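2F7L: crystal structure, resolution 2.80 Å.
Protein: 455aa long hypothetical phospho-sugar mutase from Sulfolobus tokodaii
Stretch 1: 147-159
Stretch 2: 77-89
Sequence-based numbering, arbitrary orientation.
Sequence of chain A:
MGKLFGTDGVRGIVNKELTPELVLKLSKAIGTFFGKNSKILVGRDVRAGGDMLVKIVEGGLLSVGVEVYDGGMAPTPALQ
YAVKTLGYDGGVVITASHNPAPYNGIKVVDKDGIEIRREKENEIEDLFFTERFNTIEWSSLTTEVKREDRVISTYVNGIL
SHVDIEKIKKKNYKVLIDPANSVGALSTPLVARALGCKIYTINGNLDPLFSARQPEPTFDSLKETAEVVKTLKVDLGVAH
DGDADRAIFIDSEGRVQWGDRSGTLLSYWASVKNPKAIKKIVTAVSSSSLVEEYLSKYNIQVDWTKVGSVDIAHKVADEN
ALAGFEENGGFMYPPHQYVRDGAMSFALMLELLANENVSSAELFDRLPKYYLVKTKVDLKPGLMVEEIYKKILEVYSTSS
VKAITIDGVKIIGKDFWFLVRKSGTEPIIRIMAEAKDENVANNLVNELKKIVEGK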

# COMPACT_ATOMS: atom_id res chain seq x y z
N ARG A 147 4.54 4.86 27.08
CA ARG A 147 3.42 4.35 26.32
C ARG A 147 2.79 5.50 25.54
O ARG A 147 2.80 6.65 25.98
CB ARG A 147 2.37 3.71 27.25
CG ARG A 147 2.79 2.34 27.79
CD ARG A 147 2.19 2.04 29.18
NE ARG A 147 2.48 3.10 30.16
CZ ARG A 147 2.11 3.08 31.44
NH1 ARG A 147 1.44 2.04 31.93
NH2 ARG A 147 2.40 4.11 32.22
N GLU A 148 2.25 5.16 24.37
CA GLU A 148 1.57 6.08 23.46
C GLU A 148 0.16 5.54 23.16
O GLU A 148 -0.01 4.64 22.32
CB GLU A 148 2.37 6.21 22.18
CG GLU A 148 1.64 6.99 21.12
CD GLU A 148 1.07 8.28 21.65
OE1 GLU A 148 0.01 8.24 22.30
OE2 GLU A 148 1.68 9.34 21.43
N ASP A 149 -0.85 6.10 23.84
CA ASP A 149 -2.23 5.64 23.66
C ASP A 149 -3.10 6.45 22.74
O ASP A 149 -4.29 6.30 22.79
CB ASP A 149 -2.96 5.55 25.00
CG ASP A 149 -2.41 4.47 25.91
OD1 ASP A 149 -2.76 4.47 27.11
OD2 ASP A 149 -1.63 3.61 25.42
N ARG A 150 -2.55 7.30 21.90
CA ARG A 150 -3.41 8.11 21.04
C ARG A 150 -3.46 7.70 19.60
O ARG A 150 -4.28 8.23 18.85
CB ARG A 150 -2.98 9.56 21.09
CG ARG A 150 -2.94 10.14 22.47
CD ARG A 150 -2.31 11.50 22.47
NE ARG A 150 -0.88 11.48 22.18
CZ ARG A 150 -0.18 12.60 22.05
NH1 ARG A 150 -0.79 13.76 22.18
NH2 ARG A 150 1.12 12.58 21.77
N VAL A 151 -2.62 6.76 19.19
CA VAL A 151 -2.55 6.36 17.79
C VAL A 151 -3.87 5.96 17.08
O VAL A 151 -4.25 6.59 16.09
CB VAL A 151 -1.40 5.31 17.59
CG1 VAL A 151 -1.05 4.70 18.92
CG2 VAL A 151 -1.78 4.27 16.58
N ILE A 152 -4.58 4.94 17.55
CA ILE A 152 -5.83 4.59 16.88
C ILE A 152 -6.83 5.76 16.98
O ILE A 152 -7.29 6.29 15.96
CB ILE A 152 -6.52 3.34 17.50
CG1 ILE A 152 -5.58 2.12 17.47
CG2 ILE A 152 -7.79 3.04 16.75
CD1 ILE A 152 -5.40 1.51 16.15
N SER A 153 -7.15 6.17 18.20
CA SER A 153 -8.10 7.27 18.39
C SER A 153 -7.74 8.48 17.55
O SER A 153 -8.62 9.04 16.91
CB SER A 153 -8.20 7.70 19.87
OG SER A 153 -7.21 8.66 20.22
N THR A 154 -6.47 8.88 17.55
CA THR A 154 -6.04 10.04 16.77
C THR A 154 -6.28 9.80 15.27
O THR A 154 -6.70 10.70 14.54
CB THR A 154 -4.54 10.35 16.97
OG1 THR A 154 -4.27 10.55 18.35
CG2 THR A 154 -4.13 11.59 16.22
N TYR A 155 -6.02 8.58 14.84
CA TYR A 155 -6.16 8.17 13.45
C TYR A 155 -7.60 8.26 12.97
O TYR A 155 -7.89 8.92 11.97
CB TYR A 155 -5.63 6.74 13.31
CG TYR A 155 -5.68 6.12 11.94
CD1 TYR A 155 -4.93 6.62 10.88
CD2 TYR A 155 -6.43 4.96 11.72
CE1 TYR A 155 -4.91 5.98 9.64
CE2 TYR A 155 -6.43 4.30 10.50
CZ TYR A 155 -5.66 4.81 9.46
OH TYR A 155 -5.63 4.12 8.24
N VAL A 156 -8.50 7.59 13.68
CA VAL A 156 -9.90 7.60 13.29
C VAL A 156 -10.46 9.00 13.13
O VAL A 156 -11.05 9.33 12.09
CB VAL A 156 -10.76 6.84 14.29
CG1 VAL A 156 -12.23 7.04 13.96
CG2 VAL A 156 -10.38 5.36 14.26
N ASN A 157 -10.28 9.82 14.16
CA ASN A 157 -10.77 11.19 14.13
C ASN A 157 -10.18 11.93 12.95
O ASN A 157 -10.87 12.70 12.27
CB ASN A 157 -10.36 11.90 15.41
CG ASN A 157 -10.85 11.18 16.65
OD1 ASN A 157 -10.18 11.20 17.69
ND2 ASN A 157 -12.04 10.54 16.57
N GLY A 158 -8.89 11.72 12.73
CA GLY A 158 -8.24 12.37 11.61
C GLY A 158 -8.96 12.00 10.33
O GLY A 158 -9.24 12.86 9.51
N ILE A 159 -9.25 10.72 10.16
CA ILE A 159 -9.93 10.25 8.96
C ILE A 159 -11.32 10.88 8.85
O ILE A 159 -11.67 11.45 7.80
CB ILE A 159 -10.09 8.71 8.96
CG1 ILE A 159 -8.71 8.04 8.89
CG2 ILE A 159 -11.01 8.28 7.81
CD1 ILE A 159 -8.75 6.52 9.11
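Stretch 2 77-89: PALQYAVKTLGYD

Stretch 2 enters as a helix already under way at P77; G87, with positive phi, is the first residue to leave helical angles, and Y88 and D89 follow as loop. This helix lies across helix 151-159 almost at a right angle: the N-to-C directions differ by 89° and the axes approach to 8.7 Å. The closest CA pairs set an alanine of stretch 2 against a larger residue of stretch 1. The CA of A78 lies 5.4 Å from the CA of Y155, and the CA of A82 lies 5.5 Å from the CA of V151, one turn along each helix.

Apolar packing fills this crossing. The methyl CB of A78 sits over the face of the Y155 ring, 3.6 Å from its centroid and 14° off the normal, a CH-pi contact. Around the same ring, P77 CB comes within 3.8 Å of Y155 CE1, and Y81 CB lies at the ring edge, 4.0 Å from Y155 CD1. V151 takes the next position: its CB is 4.2 Å from A82 CB, and its CG2 is 3.9 Å from L79 CD1, the leucine's end reaching back although its CA-to-CB bond points away.

The Y81 ring leans on the backbone of helix 151-159, with CE2 3.6 Å from T154 O and OH 3.8 Å from G158 CA. Glycine matters here, since a CB at G158 would fall 2.7 Å from Y81 OH, a clash.

Polar contact gathers beyond the crossing. Y88 OH donates to E148 OE2 at 2.6 Å, the single hydrogen bond between the stretches. The same carboxylate is held within stretch 1 by a salt bridge, R150 NH2 to E148 OE2 at 3.3 Å, and by R150 N donating to E148 OE1 at 2.8 Å. L86 covers one face of the R150 guanidinium, its CG 3.4 Å from R150 NH2, so the charged pair also has an apolar neighbour.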

# COMPACT_ATOMS: atom_id res chain seq x y z
N PRO A 77 -0.73 3.02 8.37
CA PRO A 77 -1.15 4.40 8.09
C PRO A 77 -1.42 5.10 9.44
O PRO A 77 -1.15 6.31 9.58
CB PRO A 77 -2.47 4.22 7.31
CG PRO A 77 -2.44 2.86 6.79
CD PRO A 77 -1.70 2.05 7.83
N ALA A 78 -1.97 4.35 10.39
CA ALA A 78 -2.27 4.86 11.73
C ALA A 78 -1.00 5.26 12.50
O ALA A 78 -0.93 6.36 13.07
CB ALA A 78 -3.04 3.82 12.52
N LEU A 79 -0.02 4.35 12.55
CA LEU A 79 1.24 4.61 13.23
C LEU A 79 1.90 5.81 12.54
O LEU A 79 2.35 6.74 13.18
CB LEU A 79 2.16 3.40 13.11
CG LEU A 79 2.31 2.31 14.18
CD1 LEU A 79 1.54 2.69 15.41
CD2 LEU A 79 1.87 0.95 13.63
N GLN A 80 1.96 5.76 11.22
CA GLN A 80 2.57 6.84 10.47
C GLN A 80 1.87 8.15 10.75
O GLN A 80 2.51 9.19 10.96
CB GLN A 80 2.50 6.53 8.98
CG GLN A 80 3.34 5.35 8.57
CD GLN A 80 3.09 4.95 7.15
OE1 GLN A 80 1.96 4.59 6.78
NE2 GLN A 80 4.13 5.01 6.32
N TYR A 81 0.54 8.11 10.74
CA TYR A 81 -0.25 9.30 10.99
C TYR A 81 0.12 9.87 12.37
O TYR A 81 0.17 11.09 12.58
CB TYR A 81 -1.74 8.97 10.93
CG TYR A 81 -2.58 10.22 11.03
CD1 TYR A 81 -2.60 11.16 9.99
CD2 TYR A 81 -3.28 10.52 12.22
CE1 TYR A 81 -3.28 12.34 10.12
CE2 TYR A 81 -3.97 11.70 12.36
CZ TYR A 81 -3.97 12.61 11.31
OH TYR A 81 -4.72 13.75 11.42
N ALA A 82 0.37 8.96 13.31
CA ALA A 82 0.77 9.34 14.65
C ALA A 82 2.10 10.09 14.61
O ALA A 82 2.21 11.21 15.13
CB ALA A 82 0.87 8.12 15.53
N VAL A 83 3.12 9.51 13.99
CA VAL A 83 4.40 10.21 13.94
C VAL A 83 4.26 11.51 13.16
O VAL A 83 4.89 12.52 13.48
CB VAL A 83 5.51 9.32 13.33
CG1 VAL A 83 5.00 8.64 12.13
CG2 VAL A 83 6.72 10.16 12.97
N LYS A 84 3.41 11.49 12.14
CA LYS A 84 3.17 12.68 11.34
C LYS A 84 2.58 13.85 12.15
O LYS A 84 3.08 14.96 12.10
CB LYS A 84 2.22 12.34 10.18
CG LYS A 84 1.80 13.52 9.33
CD LYS A 84 0.75 13.12 8.30
CE LYS A 84 0.00 14.32 7.74
NZ LYS A 84 0.90 15.28 7.02
N THR A 85 1.53 13.59 12.91
CA THR A 85 0.90 14.70 13.61
C THR A 85 1.07 14.75 15.11
O THR A 85 0.65 15.73 15.75
CB THR A 85 -0.62 14.71 13.33
OG1 THR A 85 -1.26 13.76 14.19
CG2 THR A 85 -0.92 14.33 11.86
N LEU A 86 1.67 13.73 15.70
CA LEU A 86 1.82 13.71 17.15
C LEU A 86 3.15 14.24 17.66
O LEU A 86 3.38 14.25 18.87
CB LEU A 86 1.53 12.31 17.67
CG LEU A 86 0.26 12.16 18.52
CD1 LEU A 86 -0.79 13.12 18.10
CD2 LEU A 86 -0.26 10.75 18.42
N GLY A 87 4.01 14.67 16.75
CA GLY A 87 5.31 15.22 17.13
C GLY A 87 6.54 14.34 17.09
O GLY A 87 7.63 14.79 17.36
N TYR A 88 6.40 13.07 16.74
CA TYR A 88 7.57 12.18 16.74
C TYR A 88 8.65 12.52 15.73
O TYR A 88 8.41 13.18 14.73
CB TYR A 88 7.10 10.75 16.56
CG TYR A 88 6.35 10.26 17.77
CD1 TYR A 88 7.02 9.86 18.92
CD2 TYR A 88 4.95 10.21 17.76
CE1 TYR A 88 6.34 9.44 20.04
CE2 TYR A 88 4.25 9.79 18.88
CZ TYR A 88 4.95 9.40 20.02
OH TYR A 88 4.25 9.04 21.13
N ASP A 89 9.86 12.05 16.01
CA ASP A 89 10.99 12.28 15.13
C ASP A 89 11.04 11.21 14.04
O ASP A 89 11.86 11.29 13.12
CB ASP A 89 12.27 12.26 15.95
CG ASP A 89 12.46 13.54 16.71
OD1 ASP A 89 12.60 14.58 16.04
OD2 ASP A 89 12.47 13.52 17.96